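Local coordinates for erythrocyte membrane protein 1 (Plasmodium falciparum, PDB 6S8T) that presents a DBLbeta domain that binds the host receptor ICAM-1, contributing to adhesion of malaria-infected erythrocytes to host cells, at residues A[306-311]-A[349-354]; A[301-306]-A[427-432]; A[122-127]-A[202-207]; A[126-131]-A[212-217]. One frame throughout, in Å; residues are numbered along the deposited sequence.

Contact 1: A[306-311]-A[349-354]; sequences CKMQSQ and KKIKKW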
loop_
_atom_site.group_PDB
_atom_site.type_symbol
_atom_site.label_atom_id
_atom_site.label_comp_id
_atom_site.label_asym_id
_atom_site.label_seq_id
_atom_site.Cartn_x
_atom_site.Cartn_y
_atom_site.Cartn_z
ATOM N N CYS A 306 -7.968 7.559 -10.736
ATOM C CA CYS A 306 -7.697 8.251 -11.991
ATOM C C CYS A 306 -7.713 7.295 -13.179
ATOM O O CYS A 306 -8.096 7.695 -14.283
ATOM C CB CYS A 306 -6.363 8.995 -11.909
ATOM S SG CYS A 306 -6.443 10.558 -10.967
ATOM N N LYS A 307 -7.307 6.037 -12.978
ATOM C CA LYS A 307 -7.404 5.057 -14.058
ATOM C C LYS A 307 -8.858 4.766 -14.409
ATOM O O LYS A 307 -9.208 4.670 -15.590
ATOM C CB LYS A 307 -6.684 3.764 -13.672
ATOM C CG LYS A 307 -5.173 3.871 -13.621
ATOM C CD LYS A 307 -4.541 2.533 -13.252
ATOM C CE LYS A 307 -3.039 2.549 -13.479
ATOM N NZ LYS A 307 -2.706 2.731 -14.926
ATOM N N MET A 308 -9.715 4.616 -13.395
ATOM C CA MET A 308 -11.141 4.425 -13.645
ATOM C C MET A 308 -11.753 5.660 -14.292
ATOM O O MET A 308 -12.520 5.548 -15.257
ATOM C CB MET A 308 -11.857 4.087 -12.333
ATOM C CG MET A 308 -13.373 3.919 -12.438
ATOM S SD MET A 308 -14.311 5.460 -12.309
ATOM C CE MET A 308 -13.640 6.139 -10.794
ATOM N N GLN A 309 -11.428 6.847 -13.770
ATOM C CA GLN A 309 -11.994 8.082 -14.305
ATOM C C GLN A 309 -11.593 8.287 -15.759
ATOM O O GLN A 309 -12.421 8.668 -16.593
ATOM C CB GLN A 309 -11.550 9.274 -13.452
ATOM C CG GLN A 309 -12.237 10.600 -13.784
ATOM C CD GLN A 309 -11.558 11.364 -14.913
ATOM O OE1 GLN A 309 -10.363 11.205 -15.160
ATOM N NE2 GLN A 309 -12.326 12.197 -15.605
ATOM N N SER A 310 -10.322 8.035 -16.080
ATOM C CA SER A 310 -9.853 8.213 -17.450
ATOM C C SER A 310 -10.541 7.242 -18.404
ATOM O O SER A 310 -10.849 7.600 -19.546
ATOM C CB SER A 310 -8.335 8.043 -17.503
ATOM O OG SER A 310 -7.829 8.297 -18.800
ATOM N N GLN A 311 -10.795 6.009 -17.953
ATOM C CA GLN A 311 -11.457 5.030 -18.812
ATOM C C GLN A 311 -12.916 5.401 -19.049
ATOM O O GLN A 311 -13.419 5.279 -20.173
ATOM C CB GLN A 311 -11.346 3.634 -18.199
ATOM C CG GLN A 311 -11.929 2.515 -19.056
ATOM C CD GLN A 311 -11.736 1.142 -18.432
ATOM O OE1 GLN A 311 -12.541 0.703 -17.612
ATOM N NE2 GLN A 311 -10.658 0.463 -18.813
ATOM N N LYS A 349 -22.745 7.946 -11.955
ATOM C CA LYS A 349 -22.903 6.933 -10.915
ATOM C C LYS A 349 -21.554 6.429 -10.416
ATOM O O LYS A 349 -21.355 6.268 -9.207
ATOM C CB LYS A 349 -23.750 5.771 -11.434
ATOM C CG LYS A 349 -25.206 6.129 -11.686
ATOM C CD LYS A 349 -25.978 4.945 -12.246
ATOM C CE LYS A 349 -27.434 5.303 -12.486
ATOM N NZ LYS A 349 -28.195 4.165 -13.077
ATOM N N LYS A 350 -20.613 6.173 -11.330
ATOM C CA LYS A 350 -19.305 5.671 -10.921
ATOM C C LYS A 350 -18.517 6.723 -10.153
ATOM O O LYS A 350 -17.895 6.416 -9.130
ATOM C CB LYS A 350 -18.509 5.205 -12.140
ATOM C CG LYS A 350 -18.733 3.757 -12.524
ATOM C CD LYS A 350 -17.574 3.243 -13.363
ATOM C CE LYS A 350 -17.745 1.776 -13.710
ATOM N NZ LYS A 350 -18.903 1.558 -14.619
ATOM N N ILE A 351 -18.518 7.967 -10.636
ATOM C CA ILE A 351 -17.753 9.010 -9.962
ATOM C C ILE A 351 -18.330 9.296 -8.582
ATOM O O ILE A 351 -17.583 9.587 -7.639
ATOM C CB ILE A 351 -17.698 10.279 -10.833
ATOM C CG1 ILE A 351 -17.048 9.963 -12.178
ATOM C CG2 ILE A 351 -16.918 11.376 -10.137
ATOM C CD1 ILE A 351 -15.661 9.386 -12.061
ATOM N N LYS A 352 -19.653 9.190 -8.428
ATOM C CA LYS A 352 -20.271 9.511 -7.146
ATOM C C LYS A 352 -19.897 8.498 -6.070
ATOM O O LYS A 352 -19.594 8.879 -4.934
ATOM C CB LYS A 352 -21.789 9.590 -7.295
ATOM C CG LYS A 352 -22.488 10.126 -6.058
ATOM C CD LYS A 352 -22.062 11.559 -5.773
ATOM C CE LYS A 352 -22.389 11.968 -4.345
ATOM N NZ LYS A 352 -21.558 11.224 -3.359
ATOM N N LYS A 353 -19.914 7.204 -6.400
ATOM C CA LYS A 353 -19.614 6.201 -5.383
ATOM C C LYS A 353 -18.148 6.242 -4.969
ATOM O O LYS A 353 -17.831 5.993 -3.800
ATOM C CB LYS A 353 -20.011 4.809 -5.876
ATOM C CG LYS A 353 -19.400 4.405 -7.198
ATOM C CD LYS A 353 -20.277 3.394 -7.923
ATOM C CE LYS A 353 -20.619 2.210 -7.036
ATOM N NZ LYS A 353 -21.434 1.200 -7.766
ATOM N N TRP A 354 -17.244 6.563 -5.899
ATOM C CA TRP A 354 -15.852 6.777 -5.517
ATOM C C TRP A 354 -15.707 8.032 -4.663
ATOM O O TRP A 354 -14.909 8.057 -3.719
ATOM C CB TRP A 354 -14.969 6.866 -6.762
ATOM C CG TRP A 354 -14.657 5.531 -7.386
ATOM C CD1 TRP A 354 -15.480 4.779 -8.169
ATOM C CD2 TRP A 354 -13.427 4.799 -7.279
ATOM N NE1 TRP A 354 -14.844 3.623 -8.555
ATOM C CE2 TRP A 354 -13.583 3.611 -8.023
ATOM C CE3 TRP A 354 -12.213 5.033 -6.628
ATOM C CZ2 TRP A 354 -12.570 2.659 -8.132
ATOM C CZ3 TRP A 354 -11.208 4.087 -6.736
ATOM C CH2 TRP A 354 -11.393 2.913 -7.483
#

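Contact 2: A[301-306]-A[427-432]; sequences WAEWFC and VDECTE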
loop_
_atom_site.group_PDB
_atom_site.type_symbol
_atom_site.label_atom_id
_atom_site.label_comp_id
_atom_site.label_asym_id
_atom_site.label_seq_id
_atom_site.Cartn_x
_atom_site.Cartn_y
_atom_site.Cartn_z
ATOM N N TRP A 301 -5.010 4.792 -3.702
ATOM C CA TRP A 301 -6.419 5.014 -4.017
ATOM C C TRP A 301 -6.580 6.080 -5.092
ATOM O O TRP A 301 -7.430 5.953 -5.981
ATOM C CB TRP A 301 -7.185 5.414 -2.749
ATOM C CG TRP A 301 -8.685 5.589 -2.931
ATOM C CD1 TRP A 301 -9.661 4.694 -2.592
ATOM C CD2 TRP A 301 -9.368 6.733 -3.473
ATOM N NE1 TRP A 301 -10.902 5.201 -2.897
ATOM C CE2 TRP A 301 -10.752 6.450 -3.439
ATOM C CE3 TRP A 301 -8.946 7.964 -3.988
ATOM C CZ2 TRP A 301 -11.714 7.353 -3.899
ATOM C CZ3 TRP A 301 -9.902 8.857 -4.450
ATOM C CH2 TRP A 301 -11.271 8.546 -4.399
ATOM N N ALA A 302 -5.780 7.146 -5.023
ATOM C CA ALA A 302 -5.908 8.223 -5.999
ATOM C C ALA A 302 -5.448 7.778 -7.382
ATOM O O ALA A 302 -6.021 8.200 -8.394
ATOM C CB ALA A 302 -5.118 9.448 -5.538
ATOM N N GLU A 303 -4.417 6.931 -7.450
ATOM C CA GLU A 303 -3.940 6.460 -8.748
ATOM C C GLU A 303 -4.992 5.601 -9.441
ATOM O O GLU A 303 -5.261 5.777 -10.636
ATOM C CB GLU A 303 -2.629 5.680 -8.594
ATOM C CG GLU A 303 -2.163 5.028 -9.900
ATOM C CD GLU A 303 -0.849 4.266 -9.777
ATOM O OE1 GLU A 303 -0.368 4.057 -8.645
ATOM O OE2 GLU A 303 -0.298 3.870 -10.826
ATOM N N TRP A 304 -5.609 4.671 -8.705
ATOM C CA TRP A 304 -6.602 3.790 -9.308
ATOM C C TRP A 304 -7.942 4.479 -9.542
ATOM O O TRP A 304 -8.703 4.035 -10.409
ATOM C CB TRP A 304 -6.782 2.531 -8.455
ATOM C CG TRP A 304 -5.631 1.589 -8.636
ATOM C CD1 TRP A 304 -4.514 1.496 -7.854
ATOM C CD2 TRP A 304 -5.454 0.643 -9.701
ATOM N NE1 TRP A 304 -3.663 0.538 -8.355
ATOM C CE2 TRP A 304 -4.218 -0.003 -9.486
ATOM C CE3 TRP A 304 -6.227 0.267 -10.805
ATOM C CZ2 TRP A 304 -3.739 -0.999 -10.332
ATOM C CZ3 TRP A 304 -5.749 -0.721 -11.648
ATOM C CH2 TRP A 304 -4.517 -1.344 -11.408
ATOM N N PHE A 305 -8.243 5.553 -8.805
ATOM C CA PHE A 305 -9.399 6.373 -9.155
ATOM C C PHE A 305 -9.188 7.071 -10.490
ATOM O O PHE A 305 -10.124 7.189 -11.290
ATOM C CB PHE A 305 -9.682 7.415 -8.072
ATOM C CG PHE A 305 -10.566 8.539 -8.547
ATOM C CD1 PHE A 305 -11.938 8.364 -8.637
ATOM C CD2 PHE A 305 -10.024 9.760 -8.929
ATOM C CE1 PHE A 305 -12.758 9.387 -9.085
ATOM C CE2 PHE A 305 -10.840 10.787 -9.380
ATOM C CZ PHE A 305 -12.209 10.600 -9.458
ATOM N N CYS A 306 -7.968 7.559 -10.736
ATOM C CA CYS A 306 -7.697 8.251 -11.991
ATOM C C CYS A 306 -7.713 7.295 -13.179
ATOM O O CYS A 306 -8.096 7.695 -14.283
ATOM C CB CYS A 306 -6.363 8.995 -11.909
ATOM S SG CYS A 306 -6.443 10.558 -10.967
ATOM N N VAL A 427 -1.092 11.333 -10.327
ATOM C CA VAL A 427 -2.440 11.515 -10.850
ATOM C C VAL A 427 -2.374 12.082 -12.262
ATOM O O VAL A 427 -3.267 12.824 -12.689
ATOM C CB VAL A 427 -3.271 12.421 -9.923
ATOM C CG1 VAL A 427 -3.560 11.706 -8.610
ATOM C CG2 VAL A 427 -2.540 13.730 -9.669
ATOM N N ASP A 428 -1.320 11.730 -13.002
ATOM C CA ASP A 428 -1.199 12.189 -14.380
ATOM C C ASP A 428 -2.212 11.526 -15.305
ATOM O O ASP A 428 -2.440 12.028 -16.409
ATOM C CB ASP A 428 0.216 11.942 -14.907
ATOM C CG ASP A 428 1.265 12.752 -14.169
ATOM O OD1 ASP A 428 0.904 13.768 -13.537
ATOM O OD2 ASP A 428 2.455 12.375 -14.225
ATOM N N GLU A 429 -2.823 10.418 -14.885
ATOM C CA GLU A 429 -3.768 9.713 -15.741
ATOM C C GLU A 429 -5.185 10.265 -15.648
ATOM O O GLU A 429 -6.010 9.955 -16.513
ATOM C CB GLU A 429 -3.772 8.217 -15.408
ATOM C CG GLU A 429 -2.394 7.578 -15.506
ATOM C CD GLU A 429 -2.406 6.096 -15.192
ATOM O OE1 GLU A 429 -3.250 5.372 -15.763
ATOM O OE2 GLU A 429 -1.569 5.656 -14.371
ATOM N N CYS A 430 -5.486 11.066 -14.628
ATOM C CA CYS A 430 -6.747 11.797 -14.602
ATOM C C CYS A 430 -6.802 12.766 -15.777
ATOM O O CYS A 430 -5.858 13.525 -16.015
ATOM C CB CYS A 430 -6.898 12.549 -13.277
ATOM S SG CYS A 430 -7.821 11.672 -11.974
ATOM N N THR A 431 -7.902 12.733 -16.526
ATOM C CA THR A 431 -8.059 13.548 -17.725
ATOM C C THR A 431 -9.115 14.620 -17.481
ATOM O O THR A 431 -10.251 14.304 -17.107
ATOM C CB THR A 431 -8.421 12.685 -18.938
ATOM O OG1 THR A 431 -8.891 13.516 -20.007
ATOM C CG2 THR A 431 -9.487 11.659 -18.584
ATOM N N GLU A 432 -8.722 15.885 -17.666
ATOM C CA GLU A 432 -9.590 17.056 -17.550
ATOM C C GLU A 432 -10.061 17.313 -16.120
ATOM O O GLU A 432 -10.242 18.470 -15.726
ATOM C CB GLU A 432 -10.797 16.930 -18.487
ATOM C CG GLU A 432 -10.433 16.916 -19.966
ATOM C CD GLU A 432 -9.804 18.218 -20.428
ATOM O OE1 GLU A 432 -10.122 19.277 -19.846
ATOM O OE2 GLU A 432 -8.986 18.182 -21.374
#

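Contact 3: A[122-127]-A[202-207]; sequences NLENLN and GDQTKL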
loop_
_atom_site.group_PDB
_atom_site.type_symbol
_atom_site.label_atom_id
_atom_site.label_comp_id
_atom_site.label_asym_id
_atom_site.label_seq_id
_atom_site.Cartn_x
_atom_site.Cartn_y
_atom_site.Cartn_z
ATOM N N ASN A 122 1.471 -18.985 2.410
ATOM C CA ASN A 122 2.433 -19.779 3.166
ATOM C C ASN A 122 2.571 -19.256 4.589
ATOM O O ASN A 122 2.696 -20.039 5.539
ATOM C CB ASN A 122 3.791 -19.788 2.459
ATOM C CG ASN A 122 4.404 -18.403 2.345
ATOM O OD1 ASN A 122 3.717 -17.436 2.020
ATOM N ND2 ASN A 122 5.703 -18.301 2.613
ATOM N N LEU A 123 2.538 -17.933 4.761
ATOM C CA LEU A 123 2.648 -17.359 6.097
ATOM C C LEU A 123 1.381 -17.590 6.912
ATOM O O LEU A 123 1.449 -17.704 8.142
ATOM C CB LEU A 123 2.954 -15.865 6.001
ATOM C CG LEU A 123 4.284 -15.480 5.355
ATOM C CD1 LEU A 123 4.368 -13.968 5.173
ATOM C CD2 LEU A 123 5.451 -15.981 6.195
ATOM N N GLU A 124 0.224 -17.664 6.249
ATOM C CA GLU A 124 -1.033 -17.874 6.954
ATOM C C GLU A 124 -1.168 -19.291 7.496
ATOM O O GLU A 124 -1.907 -19.501 8.464
ATOM C CB GLU A 124 -2.210 -17.558 6.028
ATOM C CG GLU A 124 -2.313 -16.095 5.611
ATOM C CD GLU A 124 -3.203 -15.891 4.391
ATOM O OE1 GLU A 124 -2.748 -15.251 3.418
ATOM O OE2 GLU A 124 -4.353 -16.381 4.399
ATOM N N ASN A 125 -0.473 -20.261 6.904
ATOM C CA ASN A 125 -0.586 -21.667 7.277
ATOM C C ASN A 125 0.749 -22.220 7.762
ATOM O O ASN A 125 1.156 -23.325 7.396
ATOM C CB ASN A 125 -1.121 -22.496 6.112
ATOM C CG ASN A 125 -2.494 -22.042 5.656
ATOM O OD1 ASN A 125 -3.508 -22.397 6.256
ATOM N ND2 ASN A 125 -2.533 -21.257 4.586
ATOM N N LEU A 126 1.448 -21.457 8.599
ATOM C CA LEU A 126 2.717 -21.916 9.140
ATOM C C LEU A 126 2.501 -22.990 10.201
ATOM O O LEU A 126 1.491 -23.009 10.908
ATOM C CB LEU A 126 3.500 -20.748 9.744
ATOM C CG LEU A 126 4.218 -19.778 8.802
ATOM C CD1 LEU A 126 4.919 -18.691 9.599
ATOM C CD2 LEU A 126 5.211 -20.518 7.917
ATOM N N ASN A 127 3.467 -23.898 10.296
ATOM C CA ASN A 127 3.558 -24.845 11.404
ATOM C C ASN A 127 4.603 -24.289 12.363
ATOM O O ASN A 127 5.807 -24.385 12.107
ATOM C CB ASN A 127 3.924 -26.241 10.910
ATOM C CG ASN A 127 4.001 -27.256 12.036
ATOM O OD1 ASN A 127 5.045 -27.418 12.671
ATOM N ND2 ASN A 127 2.895 -27.947 12.286
ATOM N N GLY A 202 -10.214 -12.751 8.951
ATOM C CA GLY A 202 -10.001 -14.068 9.529
ATOM C C GLY A 202 -8.624 -14.623 9.224
ATOM O O GLY A 202 -7.927 -15.120 10.112
ATOM N N ASP A 203 -8.206 -14.534 7.959
ATOM C CA ASP A 203 -6.895 -15.050 7.583
ATOM C C ASP A 203 -5.769 -14.248 8.224
ATOM O O ASP A 203 -4.730 -14.819 8.578
ATOM C CB ASP A 203 -6.748 -15.054 6.061
ATOM C CG ASP A 203 -7.710 -16.020 5.383
ATOM O OD1 ASP A 203 -8.046 -17.061 5.988
ATOM O OD2 ASP A 203 -8.129 -15.736 4.238
ATOM N N GLN A 204 -5.953 -12.935 8.388
ATOM C CA GLN A 204 -4.901 -12.113 8.977
ATOM C C GLN A 204 -4.776 -12.353 10.478
ATOM O O GLN A 204 -3.664 -12.319 11.016
ATOM C CB GLN A 204 -5.164 -10.635 8.685
ATOM C CG GLN A 204 -5.334 -10.314 7.202
ATOM C CD GLN A 204 -4.145 -10.754 6.364
ATOM O OE1 GLN A 204 -2.999 -10.403 6.653
ATOM N NE2 GLN A 204 -4.413 -11.535 5.324
ATOM N N THR A 205 -5.896 -12.596 11.165
ATOM C CA THR A 205 -5.847 -12.939 12.584
ATOM C C THR A 205 -5.057 -14.221 12.813
ATOM O O THR A 205 -4.254 -14.307 13.750
ATOM C CB THR A 205 -7.267 -13.078 13.137
ATOM O OG1 THR A 205 -7.961 -11.831 13.000
ATOM C CG2 THR A 205 -7.239 -13.480 14.607
ATOM N N LYS A 206 -5.273 -15.231 11.966
ATOM C CA LYS A 206 -4.493 -16.460 12.062
ATOM C C LYS A 206 -3.024 -16.206 11.746
ATOM O O LYS A 206 -2.137 -16.796 12.374
ATOM C CB LYS A 206 -5.071 -17.517 11.120
ATOM C CG LYS A 206 -4.302 -18.826 11.097
ATOM C CD LYS A 206 -5.011 -19.863 10.241
ATOM C CE LYS A 206 -5.210 -19.362 8.821
ATOM N NZ LYS A 206 -5.889 -20.372 7.964
ATOM N N LEU A 207 -2.749 -15.326 10.782
ATOM C CA LEU A 207 -1.367 -15.016 10.434
ATOM C C LEU A 207 -0.656 -14.303 11.579
ATOM O O LEU A 207 0.487 -14.642 11.914
ATOM C CB LEU A 207 -1.335 -14.178 9.155
ATOM C CG LEU A 207 -0.020 -13.550 8.691
ATOM C CD1 LEU A 207 1.115 -14.551 8.728
ATOM C CD2 LEU A 207 -0.188 -12.997 7.283
#

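Contact 4: A[126-131]-A[212-217]; sequences LNVSWV and QIIFGK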
loop_
_atom_site.group_PDB
_atom_site.type_symbol
_atom_site.label_atom_id
_atom_site.label_comp_id
_atom_site.label_asym_id
_atom_site.label_seq_id
_atom_site.Cartn_x
_atom_site.Cartn_y
_atom_site.Cartn_z
ATOM N N LEU A 126 1.448 -21.457 8.599
ATOM C CA LEU A 126 2.717 -21.916 9.140
ATOM C C LEU A 126 2.501 -22.990 10.201
ATOM O O LEU A 126 1.491 -23.009 10.908
ATOM C CB LEU A 126 3.500 -20.748 9.744
ATOM C CG LEU A 126 4.218 -19.778 8.802
ATOM C CD1 LEU A 126 4.919 -18.691 9.599
ATOM C CD2 LEU A 126 5.211 -20.518 7.917
ATOM N N ASN A 127 3.467 -23.898 10.296
ATOM C CA ASN A 127 3.558 -24.845 11.404
ATOM C C ASN A 127 4.603 -24.289 12.363
ATOM O O ASN A 127 5.807 -24.385 12.107
ATOM C CB ASN A 127 3.924 -26.241 10.910
ATOM C CG ASN A 127 4.001 -27.256 12.036
ATOM O OD1 ASN A 127 5.045 -27.418 12.671
ATOM N ND2 ASN A 127 2.895 -27.947 12.286
ATOM N N VAL A 128 4.139 -23.695 13.466
ATOM C CA VAL A 128 5.033 -22.992 14.380
ATOM C C VAL A 128 6.053 -23.924 15.018
ATOM O O VAL A 128 7.095 -23.463 15.496
ATOM C CB VAL A 128 4.221 -22.254 15.465
ATOM C CG1 VAL A 128 3.320 -21.206 14.831
ATOM C CG2 VAL A 128 3.407 -23.245 16.287
ATOM N N SER A 129 5.781 -25.230 15.045
ATOM C CA SER A 129 6.768 -26.172 15.562
ATOM C C SER A 129 7.954 -26.293 14.614
ATOM O O SER A 129 9.112 -26.259 15.045
ATOM C CB SER A 129 6.125 -27.539 15.799
ATOM O OG SER A 129 5.150 -27.471 16.825
ATOM N N TRP A 130 7.685 -26.427 13.311
ATOM C CA TRP A 130 8.767 -26.567 12.342
ATOM C C TRP A 130 9.644 -25.322 12.295
ATOM O O TRP A 130 10.833 -25.410 11.965
ATOM C CB TRP A 130 8.197 -26.868 10.955
ATOM C CG TRP A 130 7.656 -28.264 10.798
ATOM C CD1 TRP A 130 7.761 -29.294 11.690
ATOM C CD2 TRP A 130 6.924 -28.777 9.678
ATOM N NE1 TRP A 130 7.142 -30.415 11.193
ATOM C CE2 TRP A 130 6.620 -30.124 9.961
ATOM C CE3 TRP A 130 6.495 -28.230 8.465
ATOM C CZ2 TRP A 130 5.907 -30.930 9.074
ATOM C CZ3 TRP A 130 5.789 -29.033 7.585
ATOM C CH2 TRP A 130 5.502 -30.366 7.895
ATOM N N VAL A 131 9.083 -24.161 12.629
ATOM C CA VAL A 131 9.856 -22.926 12.587
ATOM C C VAL A 131 10.764 -22.793 13.808
ATOM O O VAL A 131 11.881 -22.274 13.698
ATOM C CB VAL A 131 8.906 -21.722 12.456
ATOM C CG1 VAL A 131 9.689 -20.422 12.346
ATOM C CG2 VAL A 131 7.992 -21.898 11.254
ATOM N N GLN A 212 3.167 -14.092 16.655
ATOM C CA GLN A 212 3.301 -13.861 18.089
ATOM C C GLN A 212 3.945 -15.047 18.794
ATOM O O GLN A 212 4.673 -14.860 19.776
ATOM C CB GLN A 212 1.936 -13.550 18.698
ATOM C CG GLN A 212 1.331 -12.262 18.177
ATOM C CD GLN A 212 -0.110 -12.081 18.601
ATOM O OE1 GLN A 212 -0.767 -11.116 18.205
ATOM N NE2 GLN A 212 -0.613 -13.011 19.408
ATOM N N ILE A 213 3.700 -16.265 18.313
ATOM C CA ILE A 213 4.348 -17.429 18.907
ATOM C C ILE A 213 5.800 -17.524 18.456
ATOM O O ILE A 213 6.689 -17.839 19.255
ATOM C CB ILE A 213 3.562 -18.708 18.571
ATOM C CG1 ILE A 213 2.171 -18.660 19.205
ATOM C CG2 ILE A 213 4.315 -19.941 19.041
ATOM C CD1 ILE A 213 1.324 -19.870 18.899
ATOM N N ILE A 214 6.065 -17.247 17.178
ATOM C CA ILE A 214 7.428 -17.344 16.661
ATOM C C ILE A 214 8.341 -16.348 17.370
ATOM O O ILE A 214 9.416 -16.708 17.864
ATOM C CB ILE A 214 7.441 -17.138 15.135
ATOM C CG1 ILE A 214 6.692 -18.274 14.436
ATOM C CG2 ILE A 214 8.867 -17.052 14.621
ATOM C CD1 ILE A 214 6.488 -18.048 12.955
ATOM N N PHE A 215 7.921 -15.081 17.442
ATOM C CA PHE A 215 8.754 -14.065 18.076
ATOM C C PHE A 215 8.855 -14.246 19.585
ATOM O O PHE A 215 9.803 -13.740 20.194
ATOM C CB PHE A 215 8.232 -12.668 17.741
ATOM C CG PHE A 215 8.636 -12.187 16.377
ATOM C CD1 PHE A 215 9.897 -11.655 16.162
ATOM C CD2 PHE A 215 7.761 -12.276 15.306
ATOM C CE1 PHE A 215 10.277 -11.215 14.905
ATOM C CE2 PHE A 215 8.133 -11.836 14.049
ATOM C CZ PHE A 215 9.393 -11.306 13.847
ATOM N N GLY A 216 7.905 -14.949 20.204
ATOM C CA GLY A 216 8.081 -15.325 21.597
ATOM C C GLY A 216 9.260 -16.259 21.787
ATOM O O GLY A 216 10.060 -16.088 22.711
ATOM N N LYS A 217 9.388 -17.256 20.909
ATOM C CA LYS A 217 10.562 -18.121 20.930
ATOM C C LYS A 217 11.820 -17.365 20.534
ATOM O O LYS A 217 12.912 -17.685 21.017
ATOM C CB LYS A 217 10.355 -19.318 20.000
ATOM C CG LYS A 217 9.608 -20.483 20.625
ATOM C CD LYS A 217 10.418 -21.113 21.746
ATOM C CE LYS A 217 9.810 -22.435 22.184
ATOM N NZ LYS A 217 8.365 -22.296 22.514
#

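Contact 1: A[306-311]-A[349-354]
Met308 reaches across to Trp354 with its whole thioether chain. Its CB is directed at the facing helix, and CG, anti to the backbone N (chi1 177°), passes 4.2 Å from Trp354 NE1. The chain then bends, bringing SD to 4.1 Å from Lys350 CD and close to Ile351 CD1. A second bend turns CE onto the indole: it lies 3.4 Å from the centroid of the five-membered ring, 8° off the normal, a CH-pi contact. SD is also over this face, completing a Met-aromatic interaction. Segments 306-311 and 349-354 run antiparallel (164°), with their axes 10.7 Å apart at closest approach, as part of the C-terminal helical hairpin of the DBL fold; the disulfide Cys320-Cys340 ties the pair near its turn, and 349-354 falls within a predicted coiled coil. Ile351 CD1 packs beside the methionine, 4.0 Å from Met308 CE and equally far from Gln309 CG. The Gln309 amide turns to other partners, NE2 to Tyr347 OH and OE1 probably to Thr431 N.

Contact 2: A[301-306]-A[427-432]
Cys306 and Cys430 are joined by a disulfide, with the two SG atoms 2.0 Å apart and a chi3 of -87°, close to the relaxed value. The bond pins the end of a type I beta turn, Val427 to Cys430, against the side of helix 293-319. At the start of the turn, Val427 is the bump that fills a shallow hollow between residues one helical turn apart: its CG1 rests 4.1 Å from Ala302 CB and 3.9 Å from Cys306 SG, while its CB also meets that sulfur at 3.8 Å. At the end of the turn, Cys430 SG lies obliquely to the Phe305 ring, 4.1 Å from CE2. Ile421 of helix 417-424 touches both Ala302 and Val427, enclosing this apolar patch. At one border the carboxylates of Glu303 and Glu429 converge, OE2 to OE2 at 4.2 Å, with their planes 77° apart. Each has a cation of its own: Arg180, together with the hydroxyl of Ser177, for Glu303, and Lys307 for Glu429. Between these two segments the hold is covalent and apolar, with the Glu429-Lys307 salt bridge adding a polar tie to the next turn of the helix; the like charges are probably offset by the separate salt bridges.

Contact 3: A[122-127]-A[202-207]
Glu124 OE1 is gripped by a salt bridge from Lys83 NZ and a hydrogen bond from Thr120 OG1, while the other carboxylate oxygen faces Asp203. Glu124 OE2 comes 3.2 Å from Asp203 CB and 3.8 Å from Asp203 OD2, two like charges whose carboxylate planes differ by 32°; Lys83 would be expected to moderate the repulsion. The Glu124 carbonyl oxygen lies against the aliphatic arm of Lys206: CG and CD pass nearby, and a bend at chi3 (58°) brings CE to 3.3 Å from Glu124 O. Lys206 NZ then ends 3.6 Å from Asn125 OD1, a loose polar approach and not a hydrogen bond, and 5.6 Å from Glu124 OE2. Asn125, the first residue to leave the helical conformation, sends its ND2 back to Ser121 O. Deeper in, Leu207 CD1 presses against Leu123, 3.5 Å from its CB and 3.2 Å from its carbonyl oxygen, and Leu207 CD2 touches Glu124 CG. Within the Duffy binding domain, the contact thus sets the C-terminal end of helix 121-124 against the first turns of helix 202-221. Helix 172-194 backs the leucines through Leu189 and Ile192, and helix 137-163 meets Leu123 through Asp144.

Contact 4: A[126-131]-A[212-217]
Val128 and Ile214 bring the backbones closest, CA to CA 6.5 Å, where the start of the short helix 128-132 faces the middle of helix 202-221. Asn127 is the N-cap of the short helix: its OD1 accepts from Trp130 N at 2.9 Å, with an N-H...O angle of 149° and the donor in the carbonyl plane. Across the interface everything is aliphatic, with no hydrogen bond. Ile214 carries most of the contact. Its CG1 branch is extended (chi2 172°), bringing CD1 to 3.8 Å from Leu126 CD1 and 4.0 Å from Val131 CG1, and both of these side chains cross the isoleucine at about a right angle. Val128 straddles the neighbouring pair, with CB 4.3 Å from Ile213 CG2 and CG1 4.5 Å from Ile214 CG1. Ile213 lies toward the exposed margin, while Leu126, Val131 and Ile214 are buried. Helix 137-163 packs alongside, Asp144 touching Leu126, Ser140 touching Val131 and Leu141 meeting Phe215, and His210, a turn earlier on helix 202-221, touches both Leu126 and Val128.

Overall arrangement
The four contacts form two pairs in a largely helical domain. Contacts 1 and 2, centres 9 Å apart, use consecutive turns of helix 293-319 and share Cys306; the salt bridge from Lys307 NZ to Glu429 OE1, 2.8 Å, joins them directly, and the indole of Trp301 packs on Trp354. Contacts 3 and 4, centres 11 Å apart, share Leu126 and Asn127 and fasten successive short helices onto helix 202-221, all inside the Duffy binding domain. The pairs are remote: the centres of contacts 1 and 4 lie about 44 Å apart, and the nearest atoms of contacts 2 and 3 about 18 Å. Contacts 2 and 3, like 1 and 4, lie on opposite sides of the chain's centre.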